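Local coordinates for type IV pilus assembly protein PilF (Thermus thermophilus HB8, PDB 5OIU) that binds ATP and magnesium as a hexameric motor ATPase that powers the assembly of type IVa pili, at residues T175-V180 against I214-E219; T225-T230 against M258-F263; D339-A344 against T352-I357. One frame throughout, in Å; residues are numbered along the deposited sequence.

Contact 1 (T175-V180 against I214-E219); sequences TIEDPV and IIMVGE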
# COMPACT_ATOMS: atom_id res chain seq x y z
N THR C 175 -21.40 -0.20 -29.83
CA THR C 175 -20.40 -1.12 -29.32
C THR C 175 -19.02 -0.78 -29.89
O THR C 175 -18.89 -0.15 -30.94
CB THR C 175 -20.73 -2.58 -29.68
OG1 THR C 175 -20.43 -2.82 -31.05
CG2 THR C 175 -22.19 -2.90 -29.47
N ILE C 176 -17.98 -1.21 -29.17
CA ILE C 176 -16.62 -1.29 -29.70
C ILE C 176 -16.08 -2.67 -29.35
O ILE C 176 -16.14 -3.10 -28.19
CB ILE C 176 -15.72 -0.16 -29.17
CG1 ILE C 176 -14.32 -0.23 -29.80
CG2 ILE C 176 -15.66 -0.15 -27.65
CD1 ILE C 176 -14.34 -0.07 -31.29
N GLU C 177 -15.59 -3.39 -30.36
CA GLU C 177 -15.38 -4.83 -30.24
C GLU C 177 -14.09 -5.24 -30.93
O GLU C 177 -13.68 -4.64 -31.92
CB GLU C 177 -16.57 -5.61 -30.83
CG GLU C 177 -17.92 -5.22 -30.26
CD GLU C 177 -19.04 -6.12 -30.73
OE1 GLU C 177 -18.85 -7.36 -30.71
OE2 GLU C 177 -20.10 -5.59 -31.13
N ASP C 178 -13.45 -6.26 -30.37
CA ASP C 178 -12.23 -6.82 -30.95
C ASP C 178 -12.29 -8.34 -30.92
O ASP C 178 -11.84 -8.96 -29.95
CB ASP C 178 -10.98 -6.34 -30.23
CG ASP C 178 -9.71 -6.94 -30.81
OD1 ASP C 178 -9.75 -7.41 -31.97
OD2 ASP C 178 -8.67 -6.93 -30.12
N PRO C 179 -12.83 -8.97 -31.97
CA PRO C 179 -13.41 -8.28 -33.12
C PRO C 179 -14.92 -8.15 -32.94
O PRO C 179 -15.43 -8.52 -31.89
CB PRO C 179 -13.06 -9.22 -34.27
CG PRO C 179 -13.18 -10.61 -33.63
CD PRO C 179 -12.88 -10.43 -32.14
N VAL C 180 -15.63 -7.63 -33.94
CA VAL C 180 -17.08 -7.78 -33.95
C VAL C 180 -17.41 -9.22 -34.33
O VAL C 180 -17.01 -9.70 -35.40
CB VAL C 180 -17.73 -6.79 -34.93
CG1 VAL C 180 -19.16 -7.19 -35.19
CG2 VAL C 180 -17.68 -5.39 -34.36
N ILE C 214 -26.69 3.49 -24.80
CA ILE C 214 -26.06 2.27 -24.34
C ILE C 214 -24.74 2.13 -25.06
O ILE C 214 -24.69 2.18 -26.29
CB ILE C 214 -26.96 1.05 -24.61
CG1 ILE C 214 -28.26 1.14 -23.80
CG2 ILE C 214 -26.18 -0.24 -24.34
CD1 ILE C 214 -29.34 0.17 -24.27
N ILE C 215 -23.67 1.97 -24.29
CA ILE C 215 -22.34 1.73 -24.83
C ILE C 215 -21.90 0.34 -24.42
O ILE C 215 -22.03 -0.04 -23.24
CB ILE C 215 -21.34 2.79 -24.36
CG1 ILE C 215 -21.67 4.14 -25.02
CG2 ILE C 215 -19.93 2.35 -24.69
CD1 ILE C 215 -21.03 5.33 -24.37
N MET C 216 -21.36 -0.41 -25.36
CA MET C 216 -20.79 -1.72 -25.07
C MET C 216 -19.31 -1.70 -25.40
O MET C 216 -18.92 -1.49 -26.55
CB MET C 216 -21.49 -2.82 -25.87
CG MET C 216 -21.33 -4.21 -25.23
SD MET C 216 -19.73 -5.02 -25.55
CE MET C 216 -20.08 -5.85 -27.10
N VAL C 217 -18.48 -1.94 -24.39
CA VAL C 217 -17.04 -2.03 -24.56
C VAL C 217 -16.67 -3.51 -24.55
O VAL C 217 -16.85 -4.20 -23.53
CB VAL C 217 -16.31 -1.24 -23.46
CG1 VAL C 217 -14.82 -1.39 -23.61
CG2 VAL C 217 -16.70 0.22 -23.52
N GLY C 218 -16.18 -4.02 -25.68
CA GLY C 218 -15.96 -5.46 -25.81
C GLY C 218 -14.92 -5.99 -24.85
O GLY C 218 -15.01 -7.15 -24.41
N GLU C 219 -13.94 -5.16 -24.50
CA GLU C 219 -12.89 -5.55 -23.57
C GLU C 219 -12.29 -4.29 -22.96
O GLU C 219 -11.84 -3.40 -23.69
CB GLU C 219 -11.81 -6.37 -24.29
CG GLU C 219 -11.34 -7.57 -23.53
CD GLU C 219 -9.91 -7.97 -23.87
OE1 GLU C 219 -9.57 -8.02 -25.08
OE2 GLU C 219 -9.13 -8.24 -22.92

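Contact 2 (T225-T230 against M258-F263); sequences TAKIAT and MGVEPF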
# COMPACT_ATOMS: atom_id res chain seq x y z
N THR C 225 -9.00 3.20 -21.41
CA THR C 225 -10.33 2.66 -21.69
C THR C 225 -11.15 2.50 -20.41
O THR C 225 -12.33 2.85 -20.39
CB THR C 225 -10.22 1.31 -22.41
OG1 THR C 225 -9.61 1.50 -23.70
CG2 THR C 225 -11.59 0.66 -22.56
N ALA C 226 -10.53 1.99 -19.34
CA ALA C 226 -11.25 1.87 -18.08
C ALA C 226 -11.70 3.24 -17.58
O ALA C 226 -12.80 3.38 -17.04
CB ALA C 226 -10.38 1.18 -17.03
N LYS C 227 -10.87 4.26 -17.77
CA LYS C 227 -11.25 5.56 -17.24
C LYS C 227 -12.36 6.19 -18.09
O LYS C 227 -13.34 6.70 -17.54
CB LYS C 227 -10.02 6.48 -17.13
CG LYS C 227 -9.52 6.70 -15.68
CD LYS C 227 -10.44 7.68 -14.87
CE LYS C 227 -10.17 7.69 -13.34
NZ LYS C 227 -11.41 7.84 -12.52
N ILE C 228 -12.26 6.10 -19.42
CA ILE C 228 -13.33 6.64 -20.27
C ILE C 228 -14.63 5.86 -20.06
O ILE C 228 -15.71 6.45 -20.01
CB ILE C 228 -12.90 6.64 -21.75
CG1 ILE C 228 -11.72 7.57 -21.96
CG2 ILE C 228 -14.06 7.05 -22.63
CD1 ILE C 228 -11.03 7.36 -23.26
N ALA C 229 -14.55 4.54 -19.92
CA ALA C 229 -15.77 3.78 -19.70
C ALA C 229 -16.42 4.16 -18.37
O ALA C 229 -17.64 4.29 -18.30
CB ALA C 229 -15.47 2.28 -19.76
N THR C 230 -15.62 4.35 -17.32
CA THR C 230 -16.20 4.78 -16.04
C THR C 230 -16.78 6.19 -16.16
O THR C 230 -17.85 6.47 -15.62
CB THR C 230 -15.16 4.73 -14.92
OG1 THR C 230 -14.55 3.44 -14.89
CG2 THR C 230 -15.81 4.99 -13.57
N MET C 258 -6.16 -0.32 -12.61
CA MET C 258 -5.99 0.29 -13.89
C MET C 258 -5.99 1.80 -13.83
O MET C 258 -5.78 2.45 -14.82
CB MET C 258 -6.98 -0.26 -14.88
CG MET C 258 -6.83 -1.73 -15.12
SD MET C 258 -8.20 -2.49 -15.97
CE MET C 258 -7.52 -2.66 -17.58
N GLY C 259 -6.22 2.35 -12.65
CA GLY C 259 -6.19 3.78 -12.45
C GLY C 259 -7.53 4.45 -12.35
O GLY C 259 -7.60 5.68 -12.45
N VAL C 260 -8.60 3.69 -12.17
CA VAL C 260 -9.90 4.29 -11.96
C VAL C 260 -9.98 4.71 -10.51
O VAL C 260 -9.80 3.89 -9.61
CB VAL C 260 -11.02 3.30 -12.31
CG1 VAL C 260 -12.35 4.03 -12.34
CG2 VAL C 260 -10.73 2.64 -13.65
N GLU C 261 -10.26 5.99 -10.28
CA GLU C 261 -10.39 6.49 -8.91
C GLU C 261 -11.44 5.69 -8.16
O GLU C 261 -12.55 5.49 -8.68
CB GLU C 261 -10.78 7.97 -8.89
CG GLU C 261 -9.65 8.90 -9.24
CD GLU C 261 -8.59 8.90 -8.18
OE1 GLU C 261 -8.89 8.48 -7.04
OE2 GLU C 261 -7.45 9.32 -8.49
N PRO C 262 -11.15 5.21 -6.95
CA PRO C 262 -12.19 4.51 -6.18
C PRO C 262 -13.48 5.30 -6.04
O PRO C 262 -14.57 4.70 -6.04
CB PRO C 262 -11.51 4.29 -4.82
CG PRO C 262 -10.04 4.29 -5.14
CD PRO C 262 -9.85 5.27 -6.26
N PHE C 263 -13.43 6.63 -5.95
CA PHE C 263 -14.69 7.35 -5.84
C PHE C 263 -15.46 7.30 -7.15
O PHE C 263 -16.69 7.17 -7.14
CB PHE C 263 -14.47 8.79 -5.32
CG PHE C 263 -13.71 9.71 -6.25
CD1 PHE C 263 -14.34 10.32 -7.33
CD2 PHE C 263 -12.40 10.05 -5.99
CE1 PHE C 263 -13.66 11.21 -8.17
CE2 PHE C 263 -11.71 10.93 -6.81
CZ PHE C 263 -12.35 11.52 -7.91

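Contact 3 (D339-A344 against T352-I357); sequences DEIRHA and TEIKEI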
# COMPACT_ATOMS: atom_id res chain seq x y z
N ASP C 339 -25.24 0.53 -1.00
CA ASP C 339 -24.54 1.56 -0.24
C ASP C 339 -23.34 0.97 0.49
O ASP C 339 -22.27 1.58 0.54
CB ASP C 339 -25.48 2.23 0.76
CG ASP C 339 -26.87 2.40 0.23
OD1 ASP C 339 -27.08 3.33 -0.59
OD2 ASP C 339 -27.75 1.59 0.61
N GLU C 340 -23.51 -0.23 1.04
CA GLU C 340 -22.46 -0.82 1.85
C GLU C 340 -21.23 -1.13 1.00
O GLU C 340 -20.10 -0.80 1.39
CB GLU C 340 -22.97 -2.07 2.55
CG GLU C 340 -22.36 -2.25 3.90
CD GLU C 340 -22.79 -3.53 4.55
OE1 GLU C 340 -23.88 -4.04 4.17
OE2 GLU C 340 -22.05 -4.04 5.43
N ILE C 341 -21.44 -1.76 -0.17
CA ILE C 341 -20.33 -2.03 -1.08
C ILE C 341 -19.69 -0.73 -1.55
O ILE C 341 -18.46 -0.58 -1.54
CB ILE C 341 -20.82 -2.88 -2.26
CG1 ILE C 341 -21.12 -4.29 -1.80
CG2 ILE C 341 -19.78 -2.88 -3.36
CD1 ILE C 341 -22.27 -4.93 -2.54
N ARG C 342 -20.52 0.23 -1.97
CA ARG C 342 -20.02 1.56 -2.33
C ARG C 342 -19.14 2.10 -1.22
O ARG C 342 -18.01 2.53 -1.46
CB ARG C 342 -21.19 2.51 -2.62
CG ARG C 342 -21.62 2.53 -4.07
CD ARG C 342 -22.72 3.52 -4.35
NE ARG C 342 -23.84 2.89 -5.05
CZ ARG C 342 -24.97 2.52 -4.45
NH1 ARG C 342 -25.13 2.72 -3.15
NH2 ARG C 342 -25.95 1.96 -5.15
N HIS C 343 -19.64 2.02 0.01
CA HIS C 343 -18.87 2.42 1.18
C HIS C 343 -17.56 1.62 1.28
O HIS C 343 -16.50 2.18 1.61
CB HIS C 343 -19.77 2.27 2.41
CG HIS C 343 -19.12 2.63 3.71
ND1 HIS C 343 -18.02 3.46 3.80
CD2 HIS C 343 -19.43 2.28 4.98
CE1 HIS C 343 -17.68 3.60 5.07
NE2 HIS C 343 -18.52 2.89 5.81
N ALA C 344 -17.59 0.32 0.96
CA ALA C 344 -16.37 -0.48 1.08
C ALA C 344 -15.36 -0.11 0.00
O ALA C 344 -14.15 -0.14 0.26
CB ALA C 344 -16.69 -1.97 1.03
N THR C 352 -11.50 -9.61 -1.15
CA THR C 352 -12.03 -10.64 -0.26
C THR C 352 -13.05 -10.07 0.72
O THR C 352 -14.04 -10.73 1.05
CB THR C 352 -10.88 -11.32 0.49
OG1 THR C 352 -10.16 -12.18 -0.41
CG2 THR C 352 -11.39 -12.14 1.68
N GLU C 353 -12.83 -8.84 1.18
CA GLU C 353 -13.76 -8.22 2.11
C GLU C 353 -15.06 -7.85 1.41
O GLU C 353 -16.16 -8.18 1.89
CB GLU C 353 -13.12 -6.99 2.76
CG GLU C 353 -11.80 -7.38 3.41
CD GLU C 353 -11.11 -6.24 4.14
OE1 GLU C 353 -10.43 -5.42 3.48
OE2 GLU C 353 -11.25 -6.20 5.38
N ILE C 354 -14.95 -7.18 0.25
CA ILE C 354 -16.14 -6.90 -0.55
C ILE C 354 -16.93 -8.17 -0.77
O ILE C 354 -18.17 -8.19 -0.64
CB ILE C 354 -15.75 -6.24 -1.88
CG1 ILE C 354 -15.12 -4.87 -1.63
CG2 ILE C 354 -16.97 -6.15 -2.78
CD1 ILE C 354 -14.36 -4.34 -2.81
N LYS C 355 -16.23 -9.27 -1.06
CA LYS C 355 -16.89 -10.54 -1.34
C LYS C 355 -17.69 -11.03 -0.14
O LYS C 355 -18.81 -11.53 -0.30
CB LYS C 355 -15.86 -11.60 -1.76
CG LYS C 355 -16.47 -12.78 -2.56
CD LYS C 355 -15.72 -14.08 -2.34
CE LYS C 355 -15.94 -15.09 -3.47
NZ LYS C 355 -14.69 -15.31 -4.28
N GLU C 356 -17.13 -10.91 1.07
CA GLU C 356 -17.89 -11.35 2.23
C GLU C 356 -19.03 -10.38 2.56
O GLU C 356 -20.10 -10.82 2.99
CB GLU C 356 -16.96 -11.55 3.42
CG GLU C 356 -16.10 -12.86 3.32
CD GLU C 356 -16.87 -14.07 2.73
OE1 GLU C 356 -17.88 -14.49 3.35
OE2 GLU C 356 -16.45 -14.61 1.65
N ILE C 357 -18.83 -9.07 2.34
CA ILE C 357 -19.95 -8.14 2.45
C ILE C 357 -21.05 -8.50 1.46
O ILE C 357 -22.23 -8.61 1.83
CB ILE C 357 -19.50 -6.68 2.25
CG1 ILE C 357 -18.64 -6.18 3.41
CG2 ILE C 357 -20.73 -5.80 2.07
CD1 ILE C 357 -17.58 -5.18 2.98

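Contact 1 (T175-V180 against I214-E219)
Ile176 and Met216 belong to neighbouring parallel strands of the nucleotide-binding sheet. Ile176 N donates to Met216 O (2.8 Å), and Gly218 N donates to Ile176 O (2.7 Å). Met216 O also receives a CA-H...O contact from Thr175 CA.

Apolar packing differs on the two faces. On one, Thr175 CG2 rests on Met216 CB at 3.7 Å; on the other, Ile176 CG2 approaches Val217 CG2 at 4.3 Å. Met216 crosses Glu177 at about a right angle, and a bend at chi3 (-87°) turns its CE against Glu177 CD (3.8 Å). A residue with a CB in place of Gly218 would not fit against Ile176 O. Gly218 itself lies about 7 Å from the bound magnesium.

The polar contact is local: Glu177 OE2 accepts from Thr175 OG1 (2.8 Å) through its anti lone pair, while Gln189 of strand 188-191 binds the same oxygen. An alanine at Glu177 would probably leave Thr175 OG1 and Gln189 without their shared acceptor and open a gap beside Met216 CE. The chemistry thus implies a buried carboxylate whose OE2 is gripped by two neutral donors, Thr175 OG1 and Gln189 NE2.

Contact 2 (T225-T230 against M258-F263)
Lys227 and Val260 bring the two backbones closest, their CA atoms 5.6 Å apart, where helix 223-235 passes the short connection between helices 248-257 and 262-268. This connection, on the P-loop ATPase domain, is a tight loop joining two helices, with a Schellman motif at one end and an N-cap at the other: Gly259 ends the first helix with positive phi (103°), and Glu261 takes the N-cap position of the next. At this phi a CB would collide with the carbonyl oxygen of Met258.

Val260 and Lys227 carry the contact in about equal measure. With CG2 beside its own backbone N and CG1 anti to it (chi1 -169°), the valine sets CG2 against Ala226 CB at 3.7 Å and CG1 against Thr230, where OG1 is 3.4 Å away and CG2 adds a further methyl contact. Met258 CB reaches the same alanine methyl more loosely. Leu255 of helix 248-257 also touches Ala226 and Val260, extending this apolar patch.

Lys227 brings CE to 3.4 Å from Gly259 O and crosses Glu261 obliquely, with NZ 3.7 Å from Glu261 CB. Glu261 OE2 stays 5.8 Å from Lys227 NZ. Glu261 CB lies over one face of the Phe263 ring, offset toward its rim.

Within the helix, Thr230 OG1 donates to Ala226 O at 2.8 Å, tilted 25° from the carbonyl plane, while Thr230 N reaches the same oxygen from the opposite face.

Contact 3 (D339-A344 against T352-I357)
Two consecutive helices form an antiparallel hairpin here, Ile341 and Ala344 of helix 339-347 packing against Ile354 and Ile357 of helix 351-360. The axes of the short segments run at 169° to each other and approach to 10.1 Å; no hydrogen bond passes between them, and the contact is made by side chains.

Ile357 points toward the first helix and divides its branches among three residues. Its CD1 meets Ala344 CB at 3.9 Å. Its CG2, anti to the backbone N (the chi1 of CG1 being -70°), faces Ile341 CG1 at 4.2 Å and the carboxylate carbon Glu340 CD at 3.9 Å. The side chains of Ile341 and Ile357 run antiparallel past one another.

Ile354 adds a second layer of carbon: its CG1 lies 4.2 Å from Ala344 CB, and its CG2 reaches Ile341 CG2 at 4.4 Å. Leu335 of strand 328-336 touches both Ile341 and Ile354, so the hairpin packs onto the strand at the edge of the ATPase sheet within this chain.

Glu340 OE2 forms a salt bridge with Arg360 farther along the second helix. This charged pair borders the apolar seam and makes a polar tie between the helices. Two consecutive helices joined by a short connection and packed antiparallel through apolar side chains are typical of an alpha-alpha hairpin.

Followed from the N terminus, the three contacts come in series, each closing its loop before the next opens, so none nest or cross. Contact 1 closes the excursion through strand 188-191 and helix 200-206, bringing two parallel strands side by side. The chain then enters helix 223-235, and contact 2 closes a loop through strand 238-243 and helix 248-257. Contacts 1 and 2 touch, Val217 CG1 lying 4.0 Å from Thr225 CG2, which joins the strand to its following helix. Contact 3 closes a short helical hairpin after strand 328-336; its nearest atoms are about 6 Å from contact 2 and about 19 Å from contact 1.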